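Local coordinates for ribosome inactivating type 1 protein (Iris hollandica, PDB 3MVG) that belongs to the type 1 ribosome-inactivating proteins of plants, single-chain proteins named for putting ribosomes out of action, at residues A[6-11]-A[124-129]; A[50-55]-A[64-69]; A[54-59]-A[131-136]; A[120-125]-A[152-157]. All coordinates share one frame; numbering follows the deposited sequence.

Contact 1. Residues A[6-11]-A[124-129]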
loop_
_atom_site.group_PDB
_atom_site.type_symbol
_atom_site.label_atom_id
_atom_site.label_comp_id
_atom_site.label_asym_id
_atom_site.label_seq_id
_atom_site.Cartn_x
_atom_site.Cartn_y
_atom_site.Cartn_z
ATOM N N PHE A 6 -11.642 15.809 -3.438
ATOM C CA PHE A 6 -11.075 15.295 -2.192
ATOM C C PHE A 6 -11.092 16.412 -1.156
ATOM O O PHE A 6 -10.718 17.550 -1.456
ATOM C CB PHE A 6 -9.645 14.783 -2.381
ATOM C CG PHE A 6 -9.009 14.309 -1.104
ATOM C CD1 PHE A 6 -8.104 15.117 -0.422
ATOM C CD2 PHE A 6 -9.345 13.075 -0.555
ATOM C CE1 PHE A 6 -7.533 14.691 0.768
ATOM C CE2 PHE A 6 -8.770 12.652 0.646
ATOM C CZ PHE A 6 -7.864 13.464 1.295
ATOM N N ARG A 7 -11.535 16.083 0.059
ATOM C CA ARG A 7 -11.556 17.034 1.175
ATOM C C ARG A 7 -10.716 16.520 2.320
ATOM O O ARG A 7 -10.830 15.350 2.695
ATOM C CB ARG A 7 -12.981 17.275 1.676
ATOM C CG ARG A 7 -13.958 17.533 0.564
ATOM C CD ARG A 7 -15.050 18.459 1.006
ATOM N NE ARG A 7 -16.008 18.661 -0.077
ATOM C CZ ARG A 7 -16.902 19.639 -0.111
ATOM N NH1 ARG A 7 -16.967 20.503 0.892
ATOM N NH2 ARG A 7 -17.729 19.748 -1.141
ATOM N N VAL A 8 -9.885 17.382 2.898
ATOM C CA VAL A 8 -9.052 16.931 4.007
ATOM C C VAL A 8 -9.836 16.587 5.280
ATOM O O VAL A 8 -9.456 15.671 6.004
ATOM C CB VAL A 8 -7.885 17.898 4.343
ATOM C CG1 VAL A 8 -6.891 17.970 3.187
ATOM C CG2 VAL A 8 -8.373 19.283 4.723
ATOM N N THR A 9 -10.936 17.298 5.518
ATOM C CA THR A 9 -11.760 17.090 6.711
ATOM C C THR A 9 -12.274 15.655 6.787
ATOM O O THR A 9 -12.904 15.165 5.852
ATOM C CB THR A 9 -12.929 18.095 6.750
ATOM O OG1 THR A 9 -12.397 19.418 6.920
ATOM C CG2 THR A 9 -13.909 17.781 7.890
ATOM N N GLY A 10 -11.961 14.977 7.890
ATOM C CA GLY A 10 -12.421 13.611 8.096
ATOM C C GLY A 10 -11.661 12.549 7.326
ATOM O O GLY A 10 -12.116 11.412 7.248
ATOM N N THR A 11 -10.507 12.898 6.757
ATOM C CA THR A 11 -9.735 11.946 5.949
ATOM C C THR A 11 -9.379 10.679 6.713
ATOM O O THR A 11 -8.870 10.724 7.838
ATOM C CB THR A 11 -8.447 12.585 5.393
ATOM O OG1 THR A 11 -8.802 13.583 4.431
ATOM C CG2 THR A 11 -7.557 11.554 4.694
ATOM N N LEU A 124 5.342 15.656 3.674
ATOM C CA LEU A 124 4.148 15.185 2.988
ATOM C C LEU A 124 3.227 14.480 3.966
ATOM O O LEU A 124 3.668 13.685 4.802
ATOM C CB LEU A 124 4.530 14.221 1.864
ATOM C CG LEU A 124 5.417 14.784 0.751
ATOM C CD1 LEU A 124 5.737 13.690 -0.244
ATOM C CD2 LEU A 124 4.763 15.970 0.034
ATOM N N GLY A 125 1.938 14.755 3.836
ATOM C CA GLY A 125 0.911 14.187 4.705
ATOM C C GLY A 125 -0.341 15.011 4.528
ATOM O O GLY A 125 -0.369 15.929 3.698
ATOM N N ILE A 126 -1.370 14.713 5.319
ATOM C CA ILE A 126 -2.639 15.421 5.193
ATOM C C ILE A 126 -2.546 16.882 5.643
ATOM O O ILE A 126 -3.137 17.750 5.010
ATOM C CB ILE A 126 -3.800 14.616 5.848
ATOM C CG1 ILE A 126 -3.930 13.229 5.195
ATOM C CG2 ILE A 126 -5.128 15.393 5.827
ATOM C CD1 ILE A 126 -4.104 13.228 3.677
ATOM N N ASN A 127 -1.788 17.172 6.695
ATOM C CA ASN A 127 -1.609 18.573 7.066
ATOM C C ASN A 127 -0.855 19.385 5.999
ATOM O O ASN A 127 -1.309 20.462 5.639
ATOM C CB ASN A 127 -1.009 18.732 8.464
ATOM C CG ASN A 127 -2.040 18.561 9.562
ATOM O OD1 ASN A 127 -3.070 19.238 9.569
ATOM N ND2 ASN A 127 -1.766 17.659 10.498
ATOM N N PRO A 128 0.267 18.856 5.456
ATOM C CA PRO A 128 0.894 19.557 4.318
ATOM C C PRO A 128 -0.037 19.724 3.129
ATOM O O PRO A 128 -0.009 20.761 2.474
ATOM C CB PRO A 128 2.095 18.670 3.982
ATOM C CG PRO A 128 2.478 18.099 5.309
ATOM C CD PRO A 128 1.173 17.839 6.027
ATOM N N LEU A 129 -0.867 18.719 2.865
ATOM C CA LEU A 129 -1.838 18.785 1.775
ATOM C C LEU A 129 -2.816 19.951 1.997
ATOM O O LEU A 129 -3.040 20.769 1.102
ATOM C CB LEU A 129 -2.580 17.448 1.651
ATOM C CG LEU A 129 -3.157 17.060 0.289
ATOM C CD1 LEU A 129 -3.592 15.602 0.280
ATOM C CD2 LEU A 129 -4.316 17.957 -0.096
#
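Val8 O is gripped twice by Thr11, through the hydroxyl OG1 at 2.7 Å and the backbone N at 3.1 Å. Both donors come from the same face of the carbonyl plane, and OG1, anti to the carbonyl carbon (chi1 -68°), stands 42° out of it. The two bonds close the type II turn Val8-Thr11. Gly10 takes the positive-phi place in it. Thr11 CG2, anti to the backbone N, is the branch that meets helix 126-138. It meets Ile126 tip to tip, with Thr11 CG2 4.0 Å from Ile126 CD1. The other branch of this isoleucine, Ile126 CG2, lies 4.0 Å from Val8 CB, and the two side chains run by one another, pointing opposite ways. Phe6 adds its ring, CE1 lying 4.1 Å from Leu129 CD1 in an oblique approach; this contact is less certain, because Leu129 has two conformers. No hydrogen bond crosses between the segments. The helix starts from its own bond, Leu129 N to Gly125 O, with Gly125 as N-cap. Trp57 also packs on Val8 and Ile126. The contact is thus a buried apolar seam, in which a turn leaving the outermost strand 3-7 packs on the first turn of a helix in the ribosome-inactivating protein fold.

Contact 2. Residues A[50-55]-A[64-69]. With SO4 (sulfate ion), chain C.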
loop_
_atom_site.group_PDB
_atom_site.type_symbol
_atom_site.label_atom_id
_atom_site.label_comp_id
_atom_site.label_asym_id
_atom_site.label_seq_id
_atom_site.Cartn_x
_atom_site.Cartn_y
_atom_site.Cartn_z
ATOM N N LEU A 50 -8.711 16.793 -16.903
ATOM C CA LEU A 50 -9.464 16.350 -15.748
ATOM C C LEU A 50 -9.264 17.378 -14.648
ATOM O O LEU A 50 -8.155 17.864 -14.443
ATOM C CB LEU A 50 -8.973 14.966 -15.306
ATOM C CG LEU A 50 -9.750 14.300 -14.178
ATOM C CD1 LEU A 50 -11.157 13.948 -14.613
ATOM C CD2 LEU A 50 -9.016 13.056 -13.739
ATOM N N PHE A 51 -10.337 17.725 -13.952
ATOM C CA PHE A 51 -10.259 18.637 -12.814
ATOM C C PHE A 51 -10.230 17.836 -11.517
ATOM O O PHE A 51 -10.989 16.871 -11.362
ATOM C CB PHE A 51 -11.479 19.561 -12.781
ATOM C CG PHE A 51 -11.443 20.714 -13.769
ATOM C CD1 PHE A 51 -12.472 21.644 -13.753
ATOM C CD2 PHE A 51 -10.398 20.903 -14.676
ATOM C CE1 PHE A 51 -12.491 22.733 -14.636
ATOM C CE2 PHE A 51 -10.411 21.991 -15.572
ATOM C CZ PHE A 51 -11.459 22.904 -15.542
ATOM N N VAL A 52 -9.392 18.268 -10.579
ATOM C CA VAL A 52 -9.299 17.662 -9.261
ATOM C C VAL A 52 -9.518 18.775 -8.252
ATOM O O VAL A 52 -8.647 19.624 -8.055
ATOM C CB VAL A 52 -7.927 16.983 -9.034
ATOM C CG1 VAL A 52 -7.845 16.392 -7.629
ATOM C CG2 VAL A 52 -7.714 15.891 -10.058
ATOM N N ARG A 53 -10.705 18.796 -7.650
ATOM C CA ARG A 53 -11.051 19.842 -6.705
ATOM C C ARG A 53 -10.694 19.408 -5.295
ATOM O O ARG A 53 -11.166 18.371 -4.814
ATOM C CB ARG A 53 -12.528 20.229 -6.820
ATOM C CG ARG A 53 -12.883 21.452 -5.969
ATOM C CD ARG A 53 -14.120 22.209 -6.444
ATOM N NE ARG A 53 -15.250 21.334 -6.742
ATOM C CZ ARG A 53 -15.829 21.237 -7.937
ATOM N NH1 ARG A 53 -16.851 20.411 -8.113
ATOM N NH2 ARG A 53 -15.392 21.965 -8.957
ATOM N N LEU A 54 -9.841 20.197 -4.650
ATOM C CA LEU A 54 -9.306 19.870 -3.335
ATOM C C LEU A 54 -9.734 20.908 -2.323
ATOM O O LEU A 54 -9.645 22.102 -2.592
ATOM C CB LEU A 54 -7.782 19.846 -3.390
ATOM C CG LEU A 54 -7.127 18.896 -4.394
ATOM C CD1 LEU A 54 -5.637 19.133 -4.408
ATOM C CD2 LEU A 54 -7.437 17.460 -4.025
ATOM N N PHE A 55 -10.149 20.448 -1.144
ATOM C CA PHE A 55 -10.684 21.322 -0.087
ATOM C C PHE A 55 -9.807 21.277 1.154
ATOM O O PHE A 55 -9.454 20.196 1.632
ATOM C CB PHE A 55 -12.105 20.894 0.292
ATOM C CG PHE A 55 -13.128 21.083 -0.802
ATOM C CD1 PHE A 55 -13.229 20.183 -1.854
ATOM C CD2 PHE A 55 -14.030 22.148 -0.752
ATOM C CE1 PHE A 55 -14.185 20.349 -2.853
ATOM C CE2 PHE A 55 -14.999 22.319 -1.749
ATOM C CZ PHE A 55 -15.076 21.423 -2.796
ATOM N N LEU A 64 -7.108 21.637 -9.269
ATOM C CA LEU A 64 -5.994 21.298 -10.141
ATOM C C LEU A 64 -6.522 20.879 -11.502
ATOM O O LEU A 64 -7.568 20.224 -11.596
ATOM C CB LEU A 64 -5.185 20.144 -9.563
ATOM C CG LEU A 64 -4.562 20.310 -8.180
ATOM C CD1 LEU A 64 -3.887 19.010 -7.771
ATOM C CD2 LEU A 64 -3.564 21.458 -8.173
ATOM N N VAL A 65 -5.808 21.259 -12.553
ATOM C CA VAL A 65 -6.107 20.775 -13.892
ATOM C C VAL A 65 -5.031 19.768 -14.244
ATOM O O VAL A 65 -3.842 20.101 -14.256
ATOM C CB VAL A 65 -6.135 21.919 -14.924
ATOM C CG1 VAL A 65 -6.545 21.392 -16.300
ATOM C CG2 VAL A 65 -7.066 23.037 -14.456
ATOM N N LEU A 66 -5.444 18.530 -14.490
ATOM C CA LEU A 66 -4.520 17.493 -14.912
ATOM C C LEU A 66 -4.681 17.218 -16.394
ATOM O O LEU A 66 -5.768 17.346 -16.956
ATOM C CB LEU A 66 -4.734 16.207 -14.110
ATOM C CG LEU A 66 -4.040 16.154 -12.742
ATOM C CD1 LEU A 66 -4.564 17.236 -11.800
ATOM C CD2 LEU A 66 -4.197 14.769 -12.127
ATOM N N ASN A 67 -3.567 16.866 -17.023
ATOM C CA ASN A 67 -3.571 16.318 -18.360
ATOM C C ASN A 67 -3.701 14.803 -18.195
ATOM O O ASN A 67 -2.860 14.167 -17.564
ATOM C CB ASN A 67 -2.274 16.698 -19.064
ATOM C CG ASN A 67 -2.196 16.191 -20.493
ATOM O OD1 ASN A 67 -3.089 15.504 -20.988
ATOM N ND2 ASN A 67 -1.109 16.544 -21.172
ATOM N N ARG A 68 -4.770 14.224 -18.729
ATOM C CA ARG A 68 -4.967 12.781 -18.628
ATOM C C ARG A 68 -3.849 11.978 -19.303
ATOM O O ARG A 68 -3.581 10.846 -18.917
ATOM C CB ARG A 68 -6.315 12.366 -19.221
ATOM C CG ARG A 68 -7.538 12.868 -18.453
ATOM C CD ARG A 68 -8.862 12.545 -19.164
ATOM N NE ARG A 68 -9.069 11.103 -19.300
ATOM C CZ ARG A 68 -9.320 10.455 -20.438
ATOM N NH1 ARG A 68 -9.453 11.097 -21.595
ATOM N NH2 ARG A 68 -9.477 9.138 -20.404
ATOM N N VAL A 69 -3.196 12.563 -20.303
ATOM C CA VAL A 69 -2.107 11.892 -21.022
ATOM C C VAL A 69 -0.961 11.500 -20.083
ATOM O O VAL A 69 -0.366 10.438 -20.226
ATOM C CB VAL A 69 -1.599 12.760 -22.216
ATOM C CG1 VAL A 69 -0.424 12.109 -22.942
ATOM C CG2 VAL A 69 -2.732 13.024 -23.190
HETATM S S SO4 C . -9.658 8.246 -24.236
HETATM O O1 SO4 C . -9.917 9.635 -24.253
HETATM O O2 SO4 C . -8.380 7.803 -24.637
HETATM O O3 SO4 C . -9.752 7.765 -22.945
HETATM O O4 SO4 C . -10.725 7.673 -25.043
#
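A beta hairpin of strands 49-55 and 61-67 brings Leu50 opposite Leu66, Phe51 opposite Val65 and Val52 opposite Leu64. The strands are antiparallel neighbours in the six-stranded mixed sheet of this ribosome-inactivating protein. Leu50-Leu66 and Val52-Leu64 are hydrogen-bonded pairs. Leu66 N reaches Leu50 O at 2.8 Å, and Val52 N reaches Leu64 O at 2.9 Å; each pair also has the return bond. Phe51-Val65 between them is a non-hydrogen-bonded pair. There Phe51 CA makes a CA-H...O contact of 3.4 Å with Leu64 O.

Leu50, Val52, Leu64 and Leu66 share one face of the sheet, where helix 13-27 packs on Leu50 and Val52. Val52 CG2 meets Leu66 CD1 at 3.8 Å, less certainly, since Leu66 has two conformers. Leu54 CD1 touches Leu64 CD1 at the same distance. On the other face Phe51 and Val65 lie side by side and point the same way, with Phe51 CE2 3.7 Å from Val65 CG2.

At the end of the strand, Asn67 OD1 takes the N-H of Val69 in an Asx turn. Arg68 CG lies against Leu50 CB. The Arg68 chain bends at chi3 (62°), and its guanidinium also bonds the backbone oxygens of Arg26, Ser28 and Gln47. A sulfate ion sits at the guanidinium edge, its sulfur in plane, with Arg68 NH1 bonded to O1 and Arg68 NH2 to O3 at 2.9 Å.

Contact 3. Residues A[54-59]-A[131-136]. Unlike the reference sequence in segment 131-136: Thr134 (reference Ser).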
loop_
_atom_site.group_PDB
_atom_site.type_symbol
_atom_site.label_atom_id
_atom_site.label_comp_id
_atom_site.label_asym_id
_atom_site.label_seq_id
_atom_site.Cartn_x
_atom_site.Cartn_y
_atom_site.Cartn_z
ATOM N N LEU A 54 -9.841 20.197 -4.650
ATOM C CA LEU A 54 -9.306 19.870 -3.335
ATOM C C LEU A 54 -9.734 20.908 -2.323
ATOM O O LEU A 54 -9.645 22.102 -2.592
ATOM C CB LEU A 54 -7.782 19.846 -3.390
ATOM C CG LEU A 54 -7.127 18.896 -4.394
ATOM C CD1 LEU A 54 -5.637 19.133 -4.408
ATOM C CD2 LEU A 54 -7.437 17.460 -4.025
ATOM N N PHE A 55 -10.149 20.448 -1.144
ATOM C CA PHE A 55 -10.684 21.322 -0.087
ATOM C C PHE A 55 -9.807 21.277 1.154
ATOM O O PHE A 55 -9.454 20.196 1.632
ATOM C CB PHE A 55 -12.105 20.894 0.292
ATOM C CG PHE A 55 -13.128 21.083 -0.802
ATOM C CD1 PHE A 55 -13.229 20.183 -1.854
ATOM C CD2 PHE A 55 -14.030 22.148 -0.752
ATOM C CE1 PHE A 55 -14.185 20.349 -2.853
ATOM C CE2 PHE A 55 -14.999 22.319 -1.749
ATOM C CZ PHE A 55 -15.076 21.423 -2.796
ATOM N N ASP A 56 -9.455 22.451 1.676
ATOM C CA ASP A 56 -8.645 22.544 2.890
ATOM C C ASP A 56 -9.483 22.360 4.161
ATOM O O ASP A 56 -10.648 21.983 4.070
ATOM C CB ASP A 56 -7.821 23.842 2.902
ATOM C CG ASP A 56 -8.653 25.094 3.158
ATOM O OD1 ASP A 56 -9.858 24.996 3.497
ATOM O OD2 ASP A 56 -8.077 26.193 3.011
ATOM N N TRP A 57 -8.893 22.596 5.333
ATOM C CA TRP A 57 -9.611 22.348 6.590
ATOM C C TRP A 57 -10.881 23.186 6.726
ATOM O O TRP A 57 -11.825 22.763 7.390
ATOM C CB TRP A 57 -8.729 22.552 7.827
ATOM C CG TRP A 57 -7.562 21.607 7.957
ATOM C CD1 TRP A 57 -6.240 21.946 7.955
ATOM C CD2 TRP A 57 -7.605 20.179 8.118
ATOM N NE1 TRP A 57 -5.459 20.830 8.110
ATOM C CE2 TRP A 57 -6.267 19.729 8.203
ATOM C CE3 TRP A 57 -8.640 19.241 8.208
ATOM C CZ2 TRP A 57 -5.937 18.381 8.357
ATOM C CZ3 TRP A 57 -8.310 17.895 8.357
ATOM C CH2 TRP A 57 -6.968 17.483 8.433
ATOM N N GLY A 58 -10.904 24.357 6.098
ATOM C CA GLY A 58 -12.088 25.220 6.113
ATOM C C GLY A 58 -12.979 25.068 4.893
ATOM O O GLY A 58 -13.831 25.916 4.629
ATOM N N ASN A 59 -12.798 23.975 4.150
ATOM C CA ASN A 59 -13.489 23.759 2.878
ATOM C C ASN A 59 -13.323 24.856 1.838
ATOM O O ASN A 59 -14.205 25.076 1.009
ATOM C CB ASN A 59 -14.967 23.411 3.079
ATOM C CG ASN A 59 -15.161 21.985 3.502
ATOM O OD1 ASN A 59 -14.367 21.101 3.149
ATOM N ND2 ASN A 59 -16.211 21.738 4.266
ATOM N N THR A 131 -2.375 22.576 3.965
ATOM C CA THR A 131 -1.632 23.830 3.918
ATOM C C THR A 131 -1.356 24.269 2.478
ATOM O O THR A 131 -1.465 25.454 2.149
ATOM C CB THR A 131 -0.344 23.706 4.725
ATOM O OG1 THR A 131 -0.698 23.516 6.099
ATOM C CG2 THR A 131 0.523 24.958 4.588
ATOM N N ALA A 132 -1.028 23.315 1.614
ATOM C CA ALA A 132 -0.773 23.613 0.211
ATOM C C ALA A 132 -2.038 24.139 -0.464
ATOM O O ALA A 132 -1.979 25.099 -1.237
ATOM C CB ALA A 132 -0.229 22.376 -0.504
ATOM N N ILE A 133 -3.182 23.520 -0.173
ATOM C CA ILE A 133 -4.449 24.008 -0.708
ATOM C C ILE A 133 -4.724 25.436 -0.250
ATOM O O ILE A 133 -5.053 26.301 -1.061
ATOM C CB ILE A 133 -5.632 23.109 -0.306
ATOM C CG1 ILE A 133 -5.470 21.697 -0.877
ATOM C CG2 ILE A 133 -6.960 23.733 -0.750
ATOM C CD1 ILE A 133 -6.341 20.671 -0.139
ATOM N N THR A 134 -4.582 25.686 1.051
ATOM C CA THR A 134 -4.837 27.024 1.603
ATOM C C THR A 134 -3.916 28.058 0.967
ATOM O O THR A 134 -4.347 29.172 0.639
ATOM C CB THR A 134 -4.649 27.047 3.126
ATOM O OG1 THR A 134 -5.584 26.159 3.735
ATOM C CG2 THR A 134 -4.895 28.424 3.684
ATOM N N THR A 135 -2.650 27.689 0.799
ATOM C CA THR A 135 -1.653 28.598 0.244
ATOM C C THR A 135 -2.016 28.994 -1.181
ATOM O O THR A 135 -2.024 30.183 -1.518
ATOM C CB THR A 135 -0.250 27.981 0.310
ATOM O OG1 THR A 135 0.080 27.723 1.680
ATOM C CG2 THR A 135 0.793 28.928 -0.265
ATOM N N LEU A 136 -2.366 28.018 -2.014
ATOM C CA LEU A 136 -2.785 28.321 -3.366
ATOM C C LEU A 136 -4.111 29.067 -3.377
ATOM O O LEU A 136 -4.317 29.959 -4.200
ATOM C CB LEU A 136 -2.877 27.052 -4.210
ATOM C CG LEU A 136 -1.546 26.335 -4.483
ATOM C CD1 LEU A 136 -1.756 25.254 -5.527
ATOM C CD2 LEU A 136 -0.440 27.300 -4.941
HETATM O O HOH W 1 -6.076 24.272 5.654
HETATM O O HOH W 2 -2.668 21.849 7.836
#
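Asp56 and Ile133 join the end of strand 49-55 and the turn after it to helix 126-138. This helix packs beside the mixed sheet of the ribosome-inactivating protein fold. The turn, Asp56 to Asn59, is of type I.

The apolar part is carried by Ile133, whose two branches spread over the strand end. Its CG2, anti to the backbone N, lies 3.6 Å from Leu54 O and also meets the backbone N of Asp56. Its CD1 lies 3.7 Å from Leu54 CB and 3.6 Å from Phe55 O. Ile62 of the next strand touches Ile133 as well.

The polar part joins Asp56 and Thr134, whose side chains cross at about a right angle. Thr134 OG1 donates to Asp56 OD2 over a short 2.6 Å. The hydroxyl meets OD2 on its anti side, 32° out of the carboxylate plane. Asp56 CG takes the crowded position between backbone N and carbonyl carbon (chi1 73°). OD2 also forms a salt bridge with Arg60 NE, which probably favours the charged carboxylate. The other oxygen, OD1, receives a weak bond from Gly58 N within the turn. One carboxylate thus ties turn, arginine and helix together.

Two waters add indirect links. The first donates to Thr134 OG1 and accepts from Trp57 N. The second lies at the edge of the indole, in its plane. It accepts from Trp57 NE1 at 3.0 Å and from Thr131 OG1 at 3.1 Å.

Contact 4. Residues A[120-125]-A[152-157]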
loop_
_atom_site.group_PDB
_atom_site.type_symbol
_atom_site.label_atom_id
_atom_site.label_comp_id
_atom_site.label_asym_id
_atom_site.label_seq_id
_atom_site.Cartn_x
_atom_site.Cartn_y
_atom_site.Cartn_z
ATOM N N GLU A 120 13.054 16.564 -0.980
ATOM C CA GLU A 120 13.545 15.722 0.116
ATOM C C GLU A 120 13.369 16.403 1.471
ATOM O O GLU A 120 13.380 15.737 2.504
ATOM C CB GLU A 120 15.023 15.352 -0.076
ATOM C CG GLU A 120 15.283 14.262 -1.095
ATOM C CD GLU A 120 16.759 13.985 -1.324
ATOM O OE1 GLU A 120 17.514 13.850 -0.336
ATOM O OE2 GLU A 120 17.158 13.882 -2.503
ATOM N N ASN A 121 13.211 17.726 1.455
ATOM C CA ASN A 121 13.096 18.516 2.683
ATOM C C ASN A 121 11.704 19.106 2.930
ATOM O O ASN A 121 11.536 20.007 3.754
ATOM C CB ASN A 121 14.173 19.612 2.698
ATOM C CG ASN A 121 15.576 19.048 2.535
ATOM O OD1 ASN A 121 15.933 18.050 3.160
ATOM N ND2 ASN A 121 16.370 19.679 1.681
ATOM N N ILE A 122 10.707 18.571 2.227
ATOM C CA ILE A 122 9.329 19.059 2.310
ATOM C C ILE A 122 8.416 17.957 2.842
ATOM O O ILE A 122 8.287 16.896 2.230
ATOM C CB ILE A 122 8.834 19.575 0.937
ATOM C CG1 ILE A 122 9.636 20.823 0.532
ATOM C CG2 ILE A 122 7.319 19.841 0.961
ATOM C CD1 ILE A 122 9.399 21.299 -0.897
ATOM N N ASP A 123 7.800 18.211 3.997
ATOM C CA ASP A 123 6.881 17.249 4.630
ATOM C C ASP A 123 5.695 16.935 3.729
ATOM O O ASP A 123 5.123 17.836 3.113
ATOM C CB ASP A 123 6.319 17.793 5.954
ATOM C CG ASP A 123 7.321 17.776 7.092
ATOM O OD1 ASP A 123 8.370 17.124 6.991
ATOM O OD2 ASP A 123 7.026 18.421 8.120
ATOM N N LEU A 124 5.342 15.656 3.674
ATOM C CA LEU A 124 4.148 15.185 2.988
ATOM C C LEU A 124 3.227 14.480 3.966
ATOM O O LEU A 124 3.668 13.685 4.802
ATOM C CB LEU A 124 4.530 14.221 1.864
ATOM C CG LEU A 124 5.417 14.784 0.751
ATOM C CD1 LEU A 124 5.737 13.690 -0.244
ATOM C CD2 LEU A 124 4.763 15.970 0.034
ATOM N N GLY A 125 1.938 14.755 3.836
ATOM C CA GLY A 125 0.911 14.187 4.705
ATOM C C GLY A 125 -0.341 15.011 4.528
ATOM O O GLY A 125 -0.369 15.929 3.698
ATOM N N LEU A 152 2.766 23.408 -4.924
ATOM C CA LEU A 152 2.630 22.500 -6.057
ATOM C C LEU A 152 3.486 21.247 -5.910
ATOM O O LEU A 152 3.061 20.167 -6.290
ATOM C CB LEU A 152 2.919 23.218 -7.372
ATOM C CG LEU A 152 1.809 24.153 -7.854
ATOM C CD1 LEU A 152 2.316 25.019 -8.998
ATOM C CD2 LEU A 152 0.547 23.395 -8.264
ATOM N N ILE A 153 4.665 21.370 -5.318
ATOM C CA ILE A 153 5.487 20.192 -5.034
ATOM C C ILE A 153 4.712 19.207 -4.156
ATOM O O ILE A 153 4.715 17.997 -4.406
ATOM C CB ILE A 153 6.825 20.592 -4.367
ATOM C CG1 ILE A 153 7.731 21.258 -5.406
ATOM C CG2 ILE A 153 7.520 19.382 -3.758
ATOM C CD1 ILE A 153 8.956 21.951 -4.821
ATOM N N VAL A 154 4.058 19.728 -3.117
ATOM C CA VAL A 154 3.258 18.905 -2.209
ATOM C C VAL A 154 2.079 18.271 -2.958
ATOM O O VAL A 154 1.872 17.056 -2.904
ATOM C CB VAL A 154 2.757 19.731 -0.994
ATOM C CG1 VAL A 154 1.780 18.927 -0.141
ATOM C CG2 VAL A 154 3.937 20.192 -0.138
ATOM N N LEU A 155 1.322 19.090 -3.679
ATOM C CA LEU A 155 0.101 18.606 -4.342
ATOM C C LEU A 155 0.380 17.647 -5.492
ATOM O O LEU A 155 -0.311 16.647 -5.635
ATOM C CB LEU A 155 -0.765 19.774 -4.806
ATOM C CG LEU A 155 -1.288 20.633 -3.653
ATOM C CD1 LEU A 155 -2.070 21.826 -4.170
ATOM C CD2 LEU A 155 -2.110 19.835 -2.635
ATOM N N ILE A 156 1.398 17.943 -6.298
ATOM C CA ILE A 156 1.790 17.045 -7.374
ATOM C C ILE A 156 2.151 15.669 -6.818
ATOM O O ILE A 156 1.713 14.640 -7.346
ATOM C CB ILE A 156 2.928 17.642 -8.224
ATOM C CG1 ILE A 156 2.383 18.804 -9.064
ATOM C CG2 ILE A 156 3.566 16.561 -9.105
ATOM C CD1 ILE A 156 3.447 19.725 -9.646
ATOM N N GLN A 157 2.920 15.632 -5.744
ATOM C CA GLN A 157 3.293 14.347 -5.178
ATOM C C GLN A 157 2.117 13.592 -4.577
ATOM O O GLN A 157 2.039 12.377 -4.711
ATOM C CB GLN A 157 4.424 14.493 -4.177
ATOM C CG GLN A 157 5.735 14.878 -4.821
ATOM C CD GLN A 157 6.835 14.960 -3.810
ATOM O OE1 GLN A 157 7.643 14.037 -3.670
ATOM N NE2 GLN A 157 6.859 16.051 -3.063
HETATM O O HOH W 3 8.234 16.494 -0.614
#
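Ile122 and Leu124 turn their side chains from an irregular loop onto one side of helix 146-164, and the contacts they make are mainly apolar. Ile122 divides its two branches between neighbouring helix residues. Its CG2 meets Val154 CG2 at 3.6 Å. Its CD1 reaches Ile153 CG2 at 3.9 Å, and these two isoleucines cross at about a right angle. Leu124 uses CD2, which rests 4.0 Å from Val154 CA.

Leu124 also borders an amide. Its CD2 is 3.7 Å from Gln157 NE2 and its CD1 is 3.9 Å from Gln157 OE1, so both methyls lie against the end of the glutamine. The side chains cross at about a right angle.

The polar bonds fix that amide from several directions. Gln157 NE2 donates to Ile153 O, one turn back, at 3.2 Å. The acceptor is near the amide plane, yet NE2 stands 59° out of the carbonyl plane. The backbone N of Gln157 reaches the same oxygen from the opposite face. NE2 gives a second bond to a water, 2.8 Å away, which donates to Ile122 O and so bridges loop and helix. OE1 takes a bond from Gln198 NE2. Asp123 is turned away from the helix and pairs with Arg189.

The loop joins helix 108-115 to helix 126-138. Both of these also pack on helix 146-164, and strand 72-78 touches it through Ile156.

Overall arrangement
All four contacts are largely buried, but they differ in place and chemistry. Contacts 2 and 4 lie nearer the chain centre, about 10 Å from it, against about 14 and 16 Å for contacts 1 and 3. Contact 2 is held by backbone bonds within the sheet, whereas contacts 1 and 4 are mainly apolar packing. Contact 3 adds a buried carboxylate, and bridging waters beside the exposed part of the turn. Contacts 1 and 3 use successive parts of helix 126-138. Contacts 2 and 3 share Leu54 and Phe55 of strand 49-55, and Phe55 pairs with strand 3-7 of contact 1. Leu155, on the helix of contact 4, packs on Leu54, Leu64, Leu129 and Leu136.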